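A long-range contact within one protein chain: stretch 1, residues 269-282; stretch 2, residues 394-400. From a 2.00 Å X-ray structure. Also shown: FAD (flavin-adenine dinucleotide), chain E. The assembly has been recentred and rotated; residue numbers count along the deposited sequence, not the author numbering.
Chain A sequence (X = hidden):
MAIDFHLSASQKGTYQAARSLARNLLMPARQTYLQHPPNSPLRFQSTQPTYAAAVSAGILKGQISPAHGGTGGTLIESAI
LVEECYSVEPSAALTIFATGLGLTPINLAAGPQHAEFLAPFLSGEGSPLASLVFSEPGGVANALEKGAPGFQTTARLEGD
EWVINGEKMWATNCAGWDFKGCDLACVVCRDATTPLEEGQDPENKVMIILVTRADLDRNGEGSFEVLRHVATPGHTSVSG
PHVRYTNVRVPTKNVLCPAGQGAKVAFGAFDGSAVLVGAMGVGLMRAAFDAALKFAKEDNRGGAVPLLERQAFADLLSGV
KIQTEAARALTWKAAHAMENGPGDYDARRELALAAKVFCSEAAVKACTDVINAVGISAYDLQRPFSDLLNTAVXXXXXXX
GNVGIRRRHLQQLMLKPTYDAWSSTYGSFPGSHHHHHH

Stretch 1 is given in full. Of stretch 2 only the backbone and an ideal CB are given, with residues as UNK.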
ATOM      1  N   ALA A 269      26.837  -6.375  15.735  1.00 22.91           N
ATOM      2  CA  ALA A 269      27.351  -5.810  14.498  1.00 24.72           C
ATOM      3  C   ALA A 269      26.175  -5.470  13.569  1.00 24.46           C
ATOM      4  O   ALA A 269      26.143  -4.391  12.971  1.00 24.69           O
ATOM      5  CB  ALA A 269      28.308  -6.787  13.828  1.00 23.97           C
ATOM      6  N   PHE A 270      25.194  -6.368  13.480  1.00 26.22           N
ATOM      7  CA  PHE A 270      24.056  -6.140  12.591  1.00 23.77           C
ATOM      8  C   PHE A 270      23.093  -5.066  13.091  1.00 25.68           C
ATOM      9  O   PHE A 270      22.298  -4.546  12.309  1.00 24.00           O
ATOM     10  CB  PHE A 270      23.293  -7.431  12.295  1.00 29.44           C
ATOM     11  CG  PHE A 270      24.068  -8.423  11.461  1.00 29.98           C
ATOM     12  CD1 PHE A 270      24.561  -8.072  10.215  1.00 38.64           C
ATOM     13  CD2 PHE A 270      24.272  -9.710  11.916  1.00 33.94           C
ATOM     14  CE1 PHE A 270      25.268  -8.991   9.442  1.00 40.52           C
ATOM     15  CE2 PHE A 270      24.973 -10.636  11.155  1.00 35.76           C
ATOM     16  CZ  PHE A 270      25.475 -10.276   9.919  1.00 36.06           C
ATOM     17  N   ASP A 271      23.146  -4.733  14.383  1.00 21.82           N
ATOM     18  CA  ASP A 271      22.358  -3.596  14.885  1.00 25.36           C
ATOM     19  C   ASP A 271      22.912  -2.250  14.379  1.00 23.54           C
ATOM     20  O   ASP A 271      22.155  -1.368  13.981  1.00 24.42           O
ATOM     21  CB  ASP A 271      22.319  -3.578  16.414  1.00 24.99           C
ATOM     22  CG  ASP A 271      21.451  -4.687  17.000  1.00 28.94           C
ATOM     23  OD1 ASP A 271      20.611  -5.269  16.275  1.00 28.74           O
ATOM     24  OD2 ASP A 271      21.619  -4.972  18.204  1.00 30.94           O
ATOM     25  N   GLY A 272      24.235  -2.101  14.404  1.00 22.84           N
ATOM     26  CA  GLY A 272      24.880  -0.928  13.845  1.00 25.39           C
ATOM     27  C   GLY A 272      24.675  -0.848  12.336  1.00 24.12           C
ATOM     28  O   GLY A 272      24.375   0.217  11.782  1.00 25.03           O
ATOM     29  N   SER A 273      24.831  -1.977  11.663  1.00 24.67           N
ATOM     30  CA  SER A 273      24.717  -1.998  10.207  1.00 24.05           C
ATOM     31  C   SER A 273      23.290  -1.652   9.764  1.00 25.45           C
ATOM     32  O   SER A 273      23.089  -1.057   8.702  1.00 23.36           O
ATOM     33  CB  SER A 273      25.138  -3.356   9.639  1.00 27.72           C
ATOM     34  OG  SER A 273      24.217  -4.367  10.019  1.00 32.92           O
ATOM     35  N   ALA A 274      22.311  -2.032  10.586  1.00 22.39           N
ATOM     36  CA  ALA A 274      20.899  -1.728  10.317  1.00 25.61           C
ATOM     37  C   ALA A 274      20.668  -0.217  10.152  1.00 22.27           C
ATOM     38  O   ALA A 274      19.903   0.221   9.286  1.00 20.13           O
ATOM     39  CB  ALA A 274      20.009  -2.287  11.444  1.00 19.93           C
ATOM     40  N   VAL A 275      21.321   0.570  10.999  1.00 21.55           N
ATOM     41  CA  VAL A 275      21.224   2.029  10.910  1.00 22.80           C
ATOM     42  C   VAL A 275      21.774   2.497   9.567  1.00 20.07           C
ATOM     43  O   VAL A 275      21.188   3.348   8.897  1.00 22.38           O
ATOM     44  CB  VAL A 275      21.995   2.728  12.070  1.00 21.48           C
ATOM     45  CG1 VAL A 275      21.990   4.259  11.906  1.00 19.88           C
ATOM     46  CG2 VAL A 275      21.410   2.330  13.434  1.00 21.69           C
ATOM     47  N   LEU A 276      22.901   1.918   9.168  1.00 22.37           N
ATOM     48  CA  LEU A 276      23.585   2.340   7.951  1.00 23.41           C
ATOM     49  C   LEU A 276      22.829   1.890   6.701  1.00 21.30           C
ATOM     50  O   LEU A 276      22.894   2.547   5.674  1.00 19.77           O
ATOM     51  CB  LEU A 276      25.030   1.841   7.939  1.00 23.72           C
ATOM     52  CG  LEU A 276      26.078   2.796   8.544  1.00 32.12           C
ATOM     53  CD1 LEU A 276      25.500   3.853   9.481  1.00 27.05           C
ATOM     54  CD2 LEU A 276      27.235   2.057   9.172  1.00 31.59           C
ATOM     55  N   VAL A 277      22.106   0.778   6.803  1.00 21.59           N
ATOM     56  CA  VAL A 277      21.189   0.367   5.740  1.00 22.18           C
ATOM     57  C   VAL A 277      20.056   1.387   5.573  1.00 23.30           C
ATOM     58  O   VAL A 277      19.606   1.661   4.449  1.00 22.29           O
ATOM     59  CB  VAL A 277      20.620  -1.063   5.966  1.00 22.04           C
ATOM     60  CG1 VAL A 277      19.447  -1.340   5.006  1.00 22.20           C
ATOM     61  CG2 VAL A 277      21.731  -2.103   5.765  1.00 20.92           C
ATOM     62  N   GLY A 278      19.610   1.958   6.689  1.00 20.62           N
ATOM     63  CA  GLY A 278      18.668   3.066   6.640  1.00 20.15           C
ATOM     64  C   GLY A 278      19.243   4.160   5.754  1.00 21.11           C
ATOM     65  O   GLY A 278      18.611   4.644   4.801  1.00 21.04           O
ATOM     66  N   ALA A 279      20.494   4.502   6.023  1.00 19.09           N
ATOM     67  CA  ALA A 279      21.134   5.569   5.282  1.00 19.54           C
ATOM     68  C   ALA A 279      21.340   5.209   3.804  1.00 18.59           C
ATOM     69  O   ALA A 279      21.261   6.089   2.939  1.00 19.03           O
ATOM     70  CB  ALA A 279      22.438   5.984   5.944  1.00 19.44           C
ATOM     71  N   MET A 280      21.593   3.935   3.503  1.00 18.43           N
ATOM     72  CA  MET A 280      21.688   3.513   2.087  1.00 18.83           C
ATOM     73  C   MET A 280      20.356   3.734   1.389  1.00 21.05           C
ATOM     74  O   MET A 280      20.297   4.161   0.223  1.00 20.74           O
ATOM     75  CB  MET A 280      22.058   2.032   1.964  1.00 19.99           C
ATOM     76  CG  MET A 280      23.370   1.657   2.615  1.00 20.47           C
ATOM     77  SD  MET A 280      23.657  -0.123   2.481  1.00 24.64           S
ATOM     78  CE  MET A 280      25.322  -0.194   3.106  1.00 27.88           C
ATOM     79  N   GLY A 281      19.287   3.392   2.093  1.00 18.25           N
ATOM     80  CA  GLY A 281      17.941   3.638   1.605  1.00 20.32           C
ATOM     81  C   GLY A 281      17.704   5.108   1.282  1.00 19.27           C
ATOM     82  O   GLY A 281      17.202   5.446   0.198  1.00 18.87           O
ATOM     83  N   VAL A 282      18.061   5.984   2.220  1.00 16.72           N
ATOM     84  CA  VAL A 282      17.913   7.423   2.019  1.00 19.49           C
ATOM     85  C   VAL A 282      18.686   7.892   0.795  1.00 18.73           C
ATOM     86  O   VAL A 282      18.195   8.705   0.009  1.00 19.14           O
ATOM     87  CB  VAL A 282      18.391   8.240   3.258  1.00 18.81           C
ATOM     88  CG1 VAL A 282      18.256   9.745   2.999  1.00 18.43           C
ATOM     89  CG2 VAL A 282      17.622   7.822   4.518  1.00 18.35           C
ATOM     90  N   UNK A 394      17.859  -5.013  -3.067  1.00 18.34           N
ATOM     91  CA  UNK A 394      18.703  -5.744  -2.127  1.00 20.72           C
ATOM     92  C   UNK A 394      18.526  -5.287  -0.662  1.00 20.18           C
ATOM     93  O   UNK A 394      18.808  -6.033   0.265  1.00 19.41           O
ATOM     94  CB  UNK A 394      20.168  -5.587  -2.539  1.00 20.72           C
ATOM     95  N   UNK A 395      18.086  -4.055  -0.455  1.00 20.15           N
ATOM     96  CA  UNK A 395      18.113  -3.491   0.898  1.00 21.01           C
ATOM     97  C   UNK A 395      17.225  -4.245   1.894  1.00 21.66           C
ATOM     98  O   UNK A 395      17.654  -4.510   3.015  1.00 21.68           O
ATOM     99  CB  UNK A 395      17.680  -2.024   0.847  1.00 21.01           C
ATOM    100  N   UNK A 396      15.986  -4.588   1.498  1.00 19.60           N
ATOM    101  CA  UNK A 396      15.134  -5.323   2.435  1.00 22.22           C
ATOM    102  C   UNK A 396      15.656  -6.733   2.698  1.00 21.47           C
ATOM    103  O   UNK A 396      15.468  -7.242   3.801  1.00 19.16           O
ATOM    104  CB  UNK A 396      13.703  -5.394   1.899  1.00 22.22           C
ATOM    105  N   UNK A 397      16.331  -7.331   1.714  1.00 20.11           N
ATOM    106  CA  UNK A 397      16.686  -8.749   1.779  1.00 21.37           C
ATOM    107  C   UNK A 397      18.090  -9.023   2.302  1.00 22.08           C
ATOM    108  O   UNK A 397      18.364 -10.120   2.783  1.00 22.02           O
ATOM    109  CB  UNK A 397      16.546  -9.370   0.388  1.00 21.37           C
ATOM    110  N   UNK A 398      18.981  -8.038   2.229  1.00 22.13           N
ATOM    111  CA  UNK A 398      20.346  -8.280   2.675  1.00 23.60           C
ATOM    112  C   UNK A 398      20.537  -7.730   4.084  1.00 27.13           C
ATOM    113  O   UNK A 398      19.579  -7.221   4.690  1.00 24.02           O
ATOM    114  CB  UNK A 398      21.352  -7.649   1.710  1.00 23.60           C
ATOM    115  N   UNK A 399      21.744  -7.899   4.612  1.00 23.88           N
ATOM    116  CA  UNK A 399      22.068  -7.472   5.965  1.00 27.87           C
ATOM    117  C   UNK A 399      21.031  -7.972   6.976  1.00 30.82           C
ATOM    118  O   UNK A 399      20.626  -7.229   7.875  1.00 27.93           O
ATOM    119  CB  UNK A 399      22.167  -5.946   6.023  1.00 27.87           C
ATOM    120  N   UNK A 400      20.624  -9.236   6.835  1.00 23.40           N
ATOM    121  CA  UNK A 400      19.533  -9.782   7.611  1.00 23.92           C
ATOM    122  C   UNK A 400      18.201  -9.335   7.033  1.00 26.03           C
ATOM    123  O   UNK A 400      17.757  -8.194   7.251  1.00 22.09           O
ATOM    124  CB  UNK A 400      19.652  -9.363   9.078  1.00 23.92           C
TER
HETATM  125  PA  FAD E 500      17.447 -16.718   4.727  0.84 26.80           P
HETATM  126  O1A FAD E 500      17.801 -17.702   5.747  0.84 24.28           O
HETATM  127  O2A FAD E 500      18.027 -16.837   3.388  0.84 25.49           O
HETATM  128  O5B FAD E 500      15.846 -16.684   4.600  0.84 26.55           O
HETATM  129  C5B FAD E 500      15.212 -16.501   3.336  0.84 22.17           C
HETATM  130  C4B FAD E 500      13.709 -16.189   3.459  0.84 25.30           C
HETATM  131  O4B FAD E 500      13.044 -17.313   4.052  0.84 28.20           O
HETATM  132  C3B FAD E 500      13.451 -15.017   4.402  0.84 24.71           C
HETATM  133  O3B FAD E 500      13.451 -13.793   3.667  0.84 25.08           O
HETATM  134  C2B FAD E 500      12.051 -15.309   4.909  0.84 23.39           C
HETATM  135  O2B FAD E 500      11.084 -14.801   3.997  0.84 21.93           O
HETATM  136  C1B FAD E 500      11.994 -16.837   4.931  0.84 27.58           C
HETATM  137  N9A FAD E 500      12.244 -17.300   6.324  0.84 27.69           N
HETATM  138  C8A FAD E 500      13.257 -18.060   6.729  0.84 27.11           C
HETATM  139  N7A FAD E 500      13.168 -18.269   8.037  0.84 27.62           N
HETATM  140  C5A FAD E 500      12.084 -17.638   8.472  0.84 31.34           C
HETATM  141  C6A FAD E 500      11.486 -17.503   9.716  0.84 33.19           C
HETATM  142  N6A FAD E 500      12.016 -18.079  10.787  0.84 33.10           N
HETATM  143  N1A FAD E 500      10.363 -16.784   9.820  0.84 27.38           N
HETATM  144  C2A FAD E 500       9.829 -16.208   8.758  0.84 30.69           C
HETATM  145  N3A FAD E 500      10.372 -16.318   7.558  0.84 28.15           N
HETATM  146  C4A FAD E 500      11.496 -17.022   7.384  0.84 29.44           C
HETATM  147  N1  FAD E 500      26.262 -11.913   4.445  0.84 24.46           N
HETATM  148  C2  FAD E 500      27.342 -11.903   5.317  0.84 23.17           C
HETATM  149  O2  FAD E 500      27.477 -12.817   6.119  0.84 26.13           O
HETATM  150  N3  FAD E 500      28.260 -10.858   5.284  0.84 24.14           N
HETATM  151  C4  FAD E 500      28.112  -9.817   4.371  0.84 25.05           C
HETATM  152  O4  FAD E 500      28.931  -8.902   4.346  0.84 21.80           O
HETATM  153  C4X FAD E 500      27.032  -9.827   3.497  0.84 25.86           C
HETATM  154  N5  FAD E 500      26.849  -8.796   2.572  0.84 25.03           N
HETATM  155  C5X FAD E 500      25.979  -8.994   1.495  0.84 22.33           C
HETATM  156  C6  FAD E 500      26.015  -8.157   0.383  0.84 21.03           C
HETATM  157  C7  FAD E 500      25.148  -8.372  -0.682  0.84 22.18           C
HETATM  158  C7M FAD E 500      25.181  -7.464  -1.907  0.84 22.87           C
HETATM  159  C8  FAD E 500      24.244  -9.424  -0.631  0.84 25.84           C
HETATM  160  C8M FAD E 500      23.285  -9.672  -1.796  0.84 22.00           C
HETATM  161  C9  FAD E 500      24.204 -10.251   0.481  0.84 24.46           C
HETATM  162  C9A FAD E 500      25.072 -10.041   1.542  0.84 21.82           C
HETATM  163  N10 FAD E 500      25.037 -10.876   2.658  0.84 27.04           N
HETATM  164  C10 FAD E 500      26.113 -10.872   3.537  0.84 28.96           C
HETATM  165  C1' FAD E 500      23.870 -11.750   2.924  0.84 27.62           C
HETATM  166  C2' FAD E 500      22.790 -10.997   3.702  0.84 26.53           C
HETATM  167  O2' FAD E 500      23.288 -10.614   4.979  0.84 26.24           O
HETATM  168  C3' FAD E 500      21.494 -11.808   3.868  0.84 27.34           C
HETATM  169  O3' FAD E 500      20.498 -10.949   4.404  0.84 26.31           O
HETATM  170  C4' FAD E 500      21.636 -13.019   4.801  0.84 27.45           C
HETATM  171  O4' FAD E 500      22.224 -14.110   4.107  0.84 25.42           O
HETATM  172  C5' FAD E 500      20.262 -13.451   5.327  0.84 27.32           C
HETATM  173  O5' FAD E 500      19.345 -13.686   4.257  0.84 27.73           O
HETATM  174  P   FAD E 500      17.787 -13.866   4.540  0.84 28.69           P
HETATM  175  O1P FAD E 500      17.369 -12.817   5.477  0.84 26.69           O
HETATM  176  O2P FAD E 500      17.085 -13.991   3.262  0.84 26.46           O
HETATM  177  O3P FAD E 500      17.771 -15.267   5.341  0.84 27.68           O

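Stretch 1 is a helix throughout, and the side chains of Phe270, Ser273, Val277 and Met280 point toward stretch 2, with the bare CA of Gly281 beyond them. This surface is apolar apart from the hydroxyl of Ser273.

Position 394 has helix-like backbone angles, and its ideal CB has nothing of stretch 1 within 5.5 Å. The helix therefore sets little restriction here, but the methyl-bearing edge of the flavin lies nearby and would suit an apolar side chain. The residue is Val394, whose CG2 lies 3.6 Å from FAD C8M.

At position 395 the CA-to-CB bond points toward the helix, and the ideal CB is 4.6 Å from Val277 CG1. Ahead of it lie Val277, Met280 and the side-chain-free surface of Gly281, with no polar side chain to answer a donor or acceptor. A medium-sized aliphatic residue or methionine would suit. The residue is Leu395, with chi1 m and chi2 t. Its CD1 comes within 3.6 Å of Gly281 CA, while its CD2 packs 4.1 Å from Met280 CB. Val277 CG1 adds an apolar contact 4.5 Å from Leu395 CB.

Position 396 directs its CB away from stretch 1, and its phi of -68° is compatible with many residues, proline included. It is Pro396, and it makes no contact with the helix. Position 397 is likewise out of reach, so stretch 1 does not discriminate among side chains; Ile397 is found, and its carbonyl O accepts a hydrogen bond from FAD O3' at 2.8 Å.

At position 398 the CB points sideways and has no helix atom within 5.5 Å, so a short side chain would leave the gap to Val277 and Met280 unfilled. A long apolar or aromatic group could span it. Phe398 does so: its CE1 lies 3.8 Å from Val277 CG2, and Met280 SD meets the ring edge, 3.7 Å from CZ, in a sulfur-aromatic contact.

Position 399 has phi/psi of 50/43, a left-handed conformation favourable to glycine, asparagine or aspartate. Its ideal CB also points sideways, 3.9 Å from Val277 CG2 and 4.8 Å from Ser273 OG, so a short acceptor could reach the serine hydroxyl; asparagine or aspartate would fit. The residue is Asp399. Its chi1 of -152° turns the carboxylate to the helix, where OD1 accepts a hydrogen bond of 2.6 Å from Ser273 OG, the only one across the two stretches. Its OD2 lies 3.9 Å from Phe270 CD1, near the plane of that ring and at its edge. Asp399 has the largest area covered by the helix.

At position 400 phi is 79°, which by itself favours glycine, although an ideal CB would point toward the helix and stand 5.1 Å from Phe270 CG. The residue is Gly400, whose N donates a 3.0 Å hydrogen bond to FAD O3'.

Stretch 2, residues 394-400: VLPIFDG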
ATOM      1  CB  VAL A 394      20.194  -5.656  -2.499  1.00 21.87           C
ATOM      2  CG1 VAL A 394      20.848  -4.440  -1.823  1.00 23.53           C
ATOM      3  CG2 VAL A 394      20.893  -6.938  -2.104  1.00 22.29           C
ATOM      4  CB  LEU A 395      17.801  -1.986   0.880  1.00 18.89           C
ATOM      5  CG  LEU A 395      18.802  -1.137   0.066  1.00 19.95           C
ATOM      6  CD1 LEU A 395      18.397   0.337   0.165  1.00 18.03           C
ATOM      7  CD2 LEU A 395      20.260  -1.322   0.540  1.00 20.84           C
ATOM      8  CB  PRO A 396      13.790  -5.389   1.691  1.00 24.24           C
ATOM      9  CG  PRO A 396      13.811  -4.195   0.784  1.00 21.15           C
ATOM     10  CD  PRO A 396      15.235  -4.177   0.299  1.00 20.54           C
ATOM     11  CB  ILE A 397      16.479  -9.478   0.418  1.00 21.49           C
ATOM     12  CG1 ILE A 397      17.286  -8.811  -0.702  1.00 21.42           C
ATOM     13  CG2 ILE A 397      15.000  -9.495   0.030  1.00 20.37           C
ATOM     14  CD1 ILE A 397      17.062  -9.481  -2.081  1.00 22.29           C
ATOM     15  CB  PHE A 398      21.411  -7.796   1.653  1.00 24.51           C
ATOM     16  CG  PHE A 398      21.841  -6.345   1.806  1.00 24.26           C
ATOM     17  CD1 PHE A 398      21.049  -5.415   2.473  1.00 22.17           C
ATOM     18  CD2 PHE A 398      23.034  -5.914   1.242  1.00 27.71           C
ATOM     19  CE1 PHE A 398      21.450  -4.091   2.591  1.00 25.12           C
ATOM     20  CE2 PHE A 398      23.446  -4.576   1.361  1.00 28.25           C
ATOM     21  CZ  PHE A 398      22.656  -3.674   2.034  1.00 26.55           C
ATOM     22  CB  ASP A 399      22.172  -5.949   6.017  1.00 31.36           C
ATOM     23  CG  ASP A 399      23.116  -5.472   7.108  1.00 33.93           C
ATOM     24  OD1 ASP A 399      22.655  -4.761   8.026  1.00 31.90           O
ATOM     25  OD2 ASP A 399      24.320  -5.817   7.039  1.00 42.78           O
TER
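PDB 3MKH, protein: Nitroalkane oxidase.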